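Domain of Unknown Function with a Cystatin-Like Fold (Nostoc punctiforme, PDB 2RGQ) is of unknown function but has a cystatin-like fold and a SnoaL-like domain of the NTF2 clan, a scaffold that often forms a ligand pocket or enzyme active site. Local coordinates at residues D8-E20 / V111-I125. Residues are numbered along the deposited sequence; the frame is centred on the assembly and turned at random.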
ATOM      1  N   ASP B   8      -1.539  15.010  -9.479  1.00 12.71           N
ATOM      2  CA  ASP B   8      -0.467  15.468  -8.572  1.00 10.41           C
ATOM      3  C   ASP B   8      -0.260  14.493  -7.399  1.00 11.28           C
ATOM      4  O   ASP B   8       0.871  14.126  -7.087  1.00  9.70           O
ATOM      5  CB  ASP B   8      -0.713  16.868  -7.951  1.00 11.35           C
ATOM      6  CG  ASP B   8      -0.662  18.024  -8.962  1.00 10.84           C
ATOM      7  OD1 ASP B   8       0.147  17.998  -9.914  1.00 11.63           O
ATOM      8  OD2 ASP B   8      -1.455  19.000  -8.779  1.00 10.81           O
ATOM      9  N   LYS B   9      -1.338  14.120  -6.728  1.00 11.04           N
ATOM     10  CA  LYS B   9      -1.268  13.160  -5.616  1.00 11.41           C
ATOM     11  C   LYS B   9      -0.618  11.832  -6.016  1.00  9.56           C
ATOM     12  O   LYS B   9       0.236  11.311  -5.304  1.00 11.75           O
ATOM     13  CB  LYS B   9      -2.671  12.934  -5.028  1.00 12.43           C
ATOM     14  CG  LYS B   9      -3.219  14.196  -4.255  1.00 13.91           C
ATOM     15  CD  LYS B   9      -4.366  13.787  -3.321  1.00 16.94           C
ATOM     16  CE  LYS B   9      -4.659  14.854  -2.271  1.00 18.81           C
ATOM     17  NZ  LYS B   9      -5.577  14.285  -1.223  1.00 19.02           N
ATOM     18  N   LEU B  10      -1.049  11.288  -7.160  1.00 10.72           N
ATOM     19  CA  LEU B  10      -0.486  10.029  -7.671  1.00 10.23           C
ATOM     20  C   LEU B  10       1.010  10.163  -7.954  1.00 10.38           C
ATOM     21  O   LEU B  10       1.800   9.278  -7.578  1.00 10.14           O
ATOM     22  CB  LEU B  10      -1.268   9.539  -8.874  1.00 10.66           C
ATOM     23  CG  LEU B  10      -2.691   9.095  -8.654  1.00 11.55           C
ATOM     24  CD1 LEU B  10      -3.418   9.003  -9.961  1.00  9.39           C
ATOM     25  CD2 LEU B  10      -2.745   7.721  -7.944  1.00 13.18           C
ATOM     26  N   GLU B  11       1.411  11.276  -8.559  1.00  9.94           N
ATOM     27  CA  GLU B  11       2.847  11.581  -8.814  1.00 10.81           C
ATOM     28  C   GLU B  11       3.628  11.709  -7.513  1.00 10.17           C
ATOM     29  O   GLU B  11       4.760  11.228  -7.397  1.00  9.20           O
ATOM     30  CB  GLU B  11       3.028  12.842  -9.683  1.00 13.49           C
ATOM     31  CG  GLU B  11       4.431  12.939 -10.338  1.00 15.05           C
ATOM     32  CD  GLU B  11       4.658  14.190 -11.175  1.00 17.74           C
ATOM     33  OE1 GLU B  11       3.664  14.640 -11.771  1.00 16.80           O
ATOM     34  OE2 GLU B  11       5.814  14.722 -11.226  1.00 14.02           O
ATOM     35  N   ILE B  12       3.046  12.357  -6.512  1.00  9.77           N
ATOM     36  CA  ILE B  12       3.738  12.492  -5.212  1.00 10.00           C
ATOM     37  C   ILE B  12       3.893  11.114  -4.540  1.00 11.79           C
ATOM     38  O   ILE B  12       4.954  10.817  -3.974  1.00 12.10           O
ATOM     39  CB  ILE B  12       2.998  13.501  -4.297  1.00  8.61           C
ATOM     40  CG1 ILE B  12       3.089  14.924  -4.859  1.00  8.39           C
ATOM     41  CG2 ILE B  12       3.495  13.485  -2.871  1.00 10.13           C
ATOM     42  CD1 ILE B  12       2.020  15.854  -4.303  1.00  9.26           C
HETATM   43  N   MSE B  13       2.853  10.295  -4.575  1.00 12.41           N
HETATM   44  CA  MSE B  13       2.931   8.946  -4.047  1.00 14.11           C
HETATM   45  C   MSE B  13       4.012   8.154  -4.792  1.00 14.29           C
HETATM   46  O   MSE B  13       4.728   7.377  -4.178  1.00 12.40           O
HETATM   47  CB  MSE B  13       1.570   8.239  -4.105  1.00 17.34           C
HETATM   48  CG  MSE B  13       0.662   8.687  -2.977  1.00 19.99           C
HETATM   49 SE   MSE B  13      -0.942   7.658  -3.062  0.75 28.02          SE
HETATM   50  CE  MSE B  13      -1.677   8.600  -4.380  1.00 18.50           C
ATOM     51  N   GLU B  14       4.102   8.331  -6.110  1.00 13.99           N
ATOM     52  CA  GLU B  14       5.170   7.685  -6.920  1.00 13.79           C
ATOM     53  C   GLU B  14       6.592   8.093  -6.514  1.00 13.57           C
ATOM     54  O   GLU B  14       7.520   7.301  -6.637  1.00 13.26           O
ATOM     55  CB  GLU B  14       4.934   7.888  -8.411  1.00 15.93           C
ATOM     56  CG  GLU B  14       3.921   6.928  -8.969  1.00 19.08           C
ATOM     57  CD  GLU B  14       3.790   7.018 -10.494  1.00 23.14           C
ATOM     58  OE1 GLU B  14       4.674   7.654 -11.134  1.00 24.89           O
ATOM     59  OE2 GLU B  14       2.818   6.431 -11.048  1.00 22.96           O
ATOM     60  N   LEU B  15       6.769   9.264  -5.905  1.00 12.53           N
ATOM     61  CA  LEU B  15       8.113   9.629  -5.413  1.00 12.40           C
ATOM     62  C   LEU B  15       8.557   8.643  -4.356  1.00 13.97           C
ATOM     63  O   LEU B  15       9.715   8.213  -4.394  1.00 13.14           O
ATOM     64  CB  LEU B  15       8.165  10.996  -4.768  1.00 12.39           C
ATOM     65  CG  LEU B  15       8.023  12.207  -5.677  1.00 11.56           C
ATOM     66  CD1 LEU B  15       7.719  13.515  -4.902  1.00 12.30           C
ATOM     67  CD2 LEU B  15       9.281  12.324  -6.559  1.00 11.00           C
ATOM     68  N   ALA B  16       7.656   8.314  -3.414  1.00 12.88           N
ATOM     69  CA  ALA B  16       7.945   7.318  -2.364  1.00 12.62           C
ATOM     70  C   ALA B  16       8.235   5.943  -2.991  1.00 12.95           C
ATOM     71  O   ALA B  16       9.230   5.310  -2.664  1.00 12.01           O
ATOM     72  CB  ALA B  16       6.802   7.215  -1.403  1.00 14.36           C
ATOM     73  N   ALA B  17       7.368   5.515  -3.904  1.00 11.58           N
ATOM     74  CA  ALA B  17       7.522   4.238  -4.601  1.00 11.07           C
ATOM     75  C   ALA B  17       8.828   4.183  -5.387  1.00 10.21           C
ATOM     76  O   ALA B  17       9.588   3.209  -5.257  1.00 12.01           O
ATOM     77  CB  ALA B  17       6.291   3.945  -5.508  1.00  9.77           C
ATOM     78  N   ARG B  18       9.186   5.279  -6.066  1.00 10.08           N
ATOM     79  CA  ARG B  18      10.465   5.369  -6.804  1.00 10.73           C
ATOM     80  C   ARG B  18      11.698   5.341  -5.876  1.00 11.96           C
ATOM     81  O   ARG B  18      12.645   4.600  -6.149  1.00 10.80           O
ATOM     82  CB  ARG B  18      10.477   6.618  -7.693  1.00 12.65           C
ATOM     83  CG  ARG B  18       9.584   6.498  -8.904  1.00 14.41           C
ATOM     84  CD  ARG B  18       9.336   7.879  -9.506  1.00 17.94           C
ATOM     85  NE  ARG B  18      10.570   8.518  -9.971  1.00 18.86           N
ATOM     86  CZ  ARG B  18      10.760   9.842 -10.070  1.00 21.66           C
ATOM     87  NH1 ARG B  18       9.825  10.697  -9.717  1.00 20.55           N
ATOM     88  NH2 ARG B  18      11.907  10.315 -10.533  1.00 22.39           N
ATOM     89  N   PHE B  19      11.656   6.103  -4.776  1.00 12.84           N
ATOM     90  CA  PHE B  19      12.689   6.098  -3.738  1.00 11.91           C
ATOM     91  C   PHE B  19      12.932   4.691  -3.233  1.00 12.51           C
ATOM     92  O   PHE B  19      14.091   4.219  -3.205  1.00 10.37           O
ATOM     93  CB  PHE B  19      12.231   7.010  -2.570  1.00 11.85           C
ATOM     94  CG  PHE B  19      13.194   7.114  -1.407  1.00 13.42           C
ATOM     95  CD1 PHE B  19      13.290   6.098  -0.467  1.00 13.50           C
ATOM     96  CD2 PHE B  19      13.867   8.288  -1.139  1.00 13.04           C
ATOM     97  CE1 PHE B  19      14.120   6.181   0.634  1.00 13.90           C
ATOM     98  CE2 PHE B  19      14.719   8.371   0.017  1.00 13.58           C
ATOM     99  CZ  PHE B  19      14.819   7.351   0.878  1.00 13.13           C
ATOM    100  N   GLU B  20      11.854   4.036  -2.812  1.00 10.91           N
ATOM    101  CA  GLU B  20      11.974   2.702  -2.211  1.00 12.94           C
ATOM    102  C   GLU B  20      12.451   1.623  -3.189  1.00 12.41           C
ATOM    103  O   GLU B  20      13.361   0.845  -2.881  1.00 10.75           O
ATOM    104  CB  GLU B  20      10.670   2.272  -1.517  1.00 15.87           C
ATOM    105  CG  GLU B  20      10.216   3.169  -0.315  1.00 17.77           C
ATOM    106  CD  GLU B  20      11.312   3.500   0.692  1.00 22.62           C
ATOM    107  OE1 GLU B  20      12.379   2.831   0.752  1.00 26.73           O
ATOM    108  OE2 GLU B  20      11.115   4.476   1.475  1.00 26.59           O
ATOM    109  N   VAL B 111       7.285  18.136  -0.475  1.00 12.74           N
ATOM    110  CA  VAL B 111       7.492  17.968  -1.896  1.00 10.68           C
ATOM    111  C   VAL B 111       7.187  19.296  -2.606  1.00  9.86           C
ATOM    112  O   VAL B 111       6.499  20.148  -2.054  1.00  8.74           O
ATOM    113  CB  VAL B 111       6.668  16.852  -2.515  1.00 11.58           C
ATOM    114  CG1 VAL B 111       7.113  15.448  -1.924  1.00 11.35           C
ATOM    115  CG2 VAL B 111       5.142  17.153  -2.392  1.00  9.87           C
ATOM    116  N   ARG B 112       7.781  19.464  -3.770  1.00  9.72           N
ATOM    117  CA  ARG B 112       7.623  20.694  -4.550  1.00  9.22           C
ATOM    118  C   ARG B 112       7.597  20.394  -6.029  1.00 10.77           C
ATOM    119  O   ARG B 112       8.318  19.501  -6.511  1.00 11.01           O
ATOM    120  CB  ARG B 112       8.760  21.640  -4.230  1.00 10.52           C
ATOM    121  CG  ARG B 112       8.684  23.051  -4.861  1.00 11.33           C
ATOM    122  CD  ARG B 112       9.875  23.880  -4.434  1.00 12.29           C
ATOM    123  NE  ARG B 112       9.927  24.029  -2.969  1.00 12.90           N
ATOM    124  CZ  ARG B 112      11.012  24.308  -2.245  1.00 13.41           C
ATOM    125  NH1 ARG B 112      12.153  24.519  -2.807  1.00 14.13           N
ATOM    126  NH2 ARG B 112      10.943  24.428  -0.946  1.00 14.59           N
ATOM    127  N   LYS B 113       6.765  21.154  -6.742  1.00 11.23           N
ATOM    128  CA  LYS B 113       6.693  21.055  -8.203  1.00 10.59           C
ATOM    129  C   LYS B 113       7.692  22.075  -8.737  1.00 11.00           C
ATOM    130  O   LYS B 113       7.549  23.266  -8.496  1.00 11.21           O
ATOM    131  CB  LYS B 113       5.302  21.326  -8.691  1.00 12.61           C
ATOM    132  CG  LYS B 113       5.134  21.222 -10.170  1.00 11.48           C
ATOM    133  CD  LYS B 113       3.703  21.392 -10.602  1.00 12.22           C
ATOM    134  CE  LYS B 113       2.872  20.163 -10.314  1.00 13.18           C
ATOM    135  NZ  LYS B 113       1.390  20.496 -10.414  1.00 12.75           N
ATOM    136  N   ILE B 114       8.706  21.574  -9.448  1.00  9.88           N
ATOM    137  CA  ILE B 114       9.767  22.368 -10.056  1.00 11.88           C
ATOM    138  C   ILE B 114       9.827  22.035 -11.562  1.00 12.33           C
ATOM    139  O   ILE B 114       9.939  20.882 -11.948  1.00 12.51           O
ATOM    140  CB  ILE B 114      11.151  22.111  -9.375  1.00 13.29           C
ATOM    141  CG1 ILE B 114      11.013  22.137  -7.843  1.00 14.80           C
ATOM    142  CG2 ILE B 114      12.187  23.119  -9.885  1.00 14.34           C
ATOM    143  CD1 ILE B 114      12.312  21.871  -7.046  1.00 13.16           C
ATOM    144  N   ASN B 115       9.715  23.072 -12.402  1.00 13.15           N
ATOM    145  CA  ASN B 115       9.678  22.903 -13.850  1.00 13.88           C
ATOM    146  C   ASN B 115       8.676  21.815 -14.274  1.00 14.43           C
ATOM    147  O   ASN B 115       8.957  20.982 -15.149  1.00 13.55           O
ATOM    148  CB  ASN B 115      11.058  22.620 -14.416  1.00 14.67           C
ATOM    149  CG  ASN B 115      12.108  23.623 -13.968  1.00 15.49           C
ATOM    150  OD1 ASN B 115      11.875  24.823 -13.840  1.00 15.64           O
ATOM    151  ND2 ASN B 115      13.280  23.120 -13.753  1.00 17.00           N
ATOM    152  N   GLY B 116       7.530  21.812 -13.609  1.00 12.99           N
ATOM    153  CA  GLY B 116       6.434  20.928 -13.905  1.00 14.61           C
ATOM    154  C   GLY B 116       6.424  19.519 -13.380  1.00 13.79           C
ATOM    155  O   GLY B 116       5.507  18.757 -13.734  1.00 14.72           O
ATOM    156  N   LYS B 117       7.399  19.172 -12.547  1.00 10.65           N
ATOM    157  CA  LYS B 117       7.532  17.847 -11.982  1.00 12.72           C
ATOM    158  C   LYS B 117       7.673  17.909 -10.489  1.00 12.20           C
ATOM    159  O   LYS B 117       8.365  18.805  -9.987  1.00 10.01           O
ATOM    160  CB  LYS B 117       8.791  17.227 -12.568  1.00 16.50           C
ATOM    161  CG  LYS B 117       9.097  15.820 -12.129  1.00 20.53           C
ATOM    162  CD  LYS B 117      10.052  15.185 -13.138  1.00 22.55           C
ATOM    163  CE  LYS B 117      10.602  13.854 -12.633  1.00 23.95           C
ATOM    164  NZ  LYS B 117       9.562  12.843 -12.373  1.00 21.84           N
ATOM    165  N   TRP B 118       7.135  16.890  -9.790  1.00  9.19           N
ATOM    166  CA  TRP B 118       7.246  16.842  -8.330  1.00 11.12           C
ATOM    167  C   TRP B 118       8.559  16.201  -7.922  1.00 10.30           C
ATOM    168  O   TRP B 118       9.035  15.215  -8.541  1.00  9.24           O
ATOM    169  CB  TRP B 118       6.106  16.074  -7.666  1.00 10.73           C
ATOM    170  CG  TRP B 118       4.806  16.745  -7.775  1.00 10.14           C
ATOM    171  CD1 TRP B 118       3.872  16.534  -8.718  1.00  8.47           C
ATOM    172  CD2 TRP B 118       4.289  17.742  -6.894  1.00 10.00           C
ATOM    173  NE1 TRP B 118       2.762  17.309  -8.469  1.00 12.66           N
ATOM    174  CE2 TRP B 118       3.002  18.081  -7.363  1.00  9.76           C
ATOM    175  CE3 TRP B 118       4.794  18.402  -5.778  1.00 11.83           C
ATOM    176  CZ2 TRP B 118       2.195  19.056  -6.736  1.00 11.54           C
ATOM    177  CZ3 TRP B 118       3.996  19.369  -5.128  1.00 11.29           C
ATOM    178  CH2 TRP B 118       2.710  19.693  -5.621  1.00 10.79           C
ATOM    179  N   TYR B 119       9.138  16.777  -6.876  1.00  9.39           N
ATOM    180  CA  TYR B 119      10.374  16.325  -6.269  1.00  9.73           C
ATOM    181  C   TYR B 119      10.344  16.359  -4.758  1.00  9.92           C
ATOM    182  O   TYR B 119       9.636  17.170  -4.164  1.00  9.44           O
ATOM    183  CB  TYR B 119      11.522  17.276  -6.640  1.00 11.46           C
ATOM    184  CG  TYR B 119      11.855  17.286  -8.077  1.00 10.78           C
ATOM    185  CD1 TYR B 119      12.725  16.335  -8.621  1.00 12.29           C
ATOM    186  CD2 TYR B 119      11.280  18.213  -8.922  1.00 12.39           C
ATOM    187  CE1 TYR B 119      13.022  16.340  -9.977  1.00 13.07           C
ATOM    188  CE2 TYR B 119      11.559  18.223 -10.287  1.00 14.54           C
ATOM    189  CZ  TYR B 119      12.437  17.304 -10.805  1.00 14.34           C
ATOM    190  OH  TYR B 119      12.661  17.331 -12.161  1.00 14.25           O
ATOM    191  N   LEU B 120      11.091  15.457  -4.132  1.00 10.21           N
ATOM    192  CA  LEU B 120      11.322  15.504  -2.703  1.00  9.71           C
ATOM    193  C   LEU B 120      12.223  16.694  -2.307  1.00 12.83           C
ATOM    194  O   LEU B 120      13.373  16.829  -2.802  1.00 13.19           O
ATOM    195  CB  LEU B 120      12.007  14.196  -2.244  1.00 10.70           C
ATOM    196  CG  LEU B 120      11.179  12.903  -2.286  1.00 11.62           C
ATOM    197  CD1 LEU B 120      12.102  11.704  -2.050  1.00 11.86           C
ATOM    198  CD2 LEU B 120      10.067  12.917  -1.247  1.00 11.86           C
ATOM    199  N   ILE B 121      11.718  17.567  -1.433  1.00 10.66           N
ATOM    200  CA  ILE B 121      12.534  18.639  -0.835  1.00  9.56           C
ATOM    201  C   ILE B 121      13.150  18.156   0.477  1.00 11.19           C
ATOM    202  O   ILE B 121      14.319  18.435   0.789  1.00  9.39           O
ATOM    203  CB  ILE B 121      11.701  19.918  -0.539  1.00 12.61           C
ATOM    204  CG1 ILE B 121      11.120  20.481  -1.859  1.00 12.69           C
ATOM    205  CG2 ILE B 121      12.545  20.962   0.276  1.00 13.13           C
ATOM    206  CD1 ILE B 121      12.171  20.871  -2.922  1.00 14.97           C
ATOM    207  N   LEU B 122      12.332  17.499   1.290  1.00 11.02           N
ATOM    208  CA  LEU B 122      12.790  16.973   2.543  1.00 11.77           C
ATOM    209  C   LEU B 122      12.027  15.751   2.903  1.00 10.83           C
ATOM    210  O   LEU B 122      10.811  15.801   3.071  1.00 11.12           O
ATOM    211  CB  LEU B 122      12.627  17.988   3.678  1.00 12.35           C
ATOM    212  CG  LEU B 122      13.004  17.508   5.084  1.00 14.42           C
ATOM    213  CD1 LEU B 122      14.451  17.033   5.147  1.00 12.95           C
ATOM    214  CD2 LEU B 122      12.801  18.634   6.042  1.00 14.65           C
ATOM    215  N   ARG B 123      12.738  14.643   3.041  1.00 10.40           N
ATOM    216  CA  ARG B 123      12.151  13.398   3.531  1.00 10.37           C
ATOM    217  C   ARG B 123      12.747  13.126   4.902  1.00 12.55           C
ATOM    218  O   ARG B 123      13.977  13.047   5.044  1.00 12.49           O
ATOM    219  CB  ARG B 123      12.388  12.251   2.545  1.00 11.42           C
ATOM    220  CG  ARG B 123      12.096  10.896   3.181  1.00 14.88           C
ATOM    221  CD  ARG B 123      12.059   9.781   2.200  1.00 17.45           C
ATOM    222  NE  ARG B 123      10.701   9.682   1.674  1.00 18.50           N
ATOM    223  CZ  ARG B 123      10.101   8.547   1.336  1.00 20.55           C
ATOM    224  NH1 ARG B 123      10.703   7.371   1.384  1.00 22.71           N
ATOM    225  NH2 ARG B 123       8.849   8.594   0.935  1.00 22.24           N
ATOM    226  N   GLN B 124      11.867  13.007   5.910  1.00 13.70           N
ATOM    227  CA  GLN B 124      12.232  12.714   7.295  1.00 11.94           C
ATOM    228  C   GLN B 124      11.660  11.359   7.662  1.00 13.23           C
ATOM    229  O   GLN B 124      10.438  11.158   7.597  1.00 13.34           O
ATOM    230  CB  GLN B 124      11.702  13.780   8.245  1.00 12.88           C
ATOM    231  CG  GLN B 124      12.479  15.094   8.106  1.00 11.67           C
ATOM    232  CD  GLN B 124      11.883  16.201   8.920  1.00 13.71           C
ATOM    233  OE1 GLN B 124      10.730  16.523   8.721  1.00 16.70           O
ATOM    234  NE2 GLN B 124      12.675  16.849   9.752  1.00 12.60           N
ATOM    235  N   ILE B 125      12.547  10.427   7.974  1.00 12.62           N
ATOM    236  CA  ILE B 125      12.200   9.056   8.354  1.00 11.95           C
ATOM    237  C   ILE B 125      12.378   8.924   9.868  1.00 13.93           C
ATOM    238  O   ILE B 125      13.465   9.187  10.387  1.00 13.13           O
ATOM    239  CB  ILE B 125      13.077   8.029   7.598  1.00 12.40           C
ATOM    240  CG1 ILE B 125      12.951   8.232   6.080  1.00 13.72           C
ATOM    241  CG2 ILE B 125      12.674   6.607   8.010  1.00 11.93           C
ATOM    242  CD1 ILE B 125      13.692   7.298   5.208  1.00 15.73           C
TER
HETATM  243  O   HOH W   1       7.857  13.337 -10.012  1.00 13.65           O
HETATM  244  O   HOH W   2       3.601  17.124 -12.676  1.00 29.52           O
HETATM  245  O   HOH W   3      11.173  13.408  -9.389  1.00 16.11           O
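I12 crosses one face of the W118 indole, its CD1 almost on the ring normal and 3.8 Å from the centroid of the six-membered ring. K113 CE lies against the opposite face, toward the rim. Two carboxylates meet the indole at its edge. W118 NE1 donates to D8 OD1 at 3.1 Å, and K113 NZ forms a salt bridge to the same oxygen at 2.8 Å. Both donors come from one face of the carboxylate; K113 NZ also bonds to Y82 O. The E11 carboxylate stands 82° to the ring, and its OE2 takes the W118 backbone N-H in a nearly straight bond (177°). With CG anti to the backbone N (chi1 -162°), the extended E11 chain reaches the start of strand 117-127. This is the helix-on-sheet core of the cystatin-like fold: helix 6-25 lies across the hairpin of strands 101-114 and 117-127. Were W118 an alanine, I12 would probably lose its aromatic partner and D8 OD1 its indole donor. L15 CD1 packs on V111 CG1 at 3.6 Å. R123 CZ lies over one face of the F19 ring as a cation-pi pair, 4.4 Å from the centroid. R123 NH1 forms a salt bridge to E20 OE2, its hydrogen bond weak, and NE one to D109.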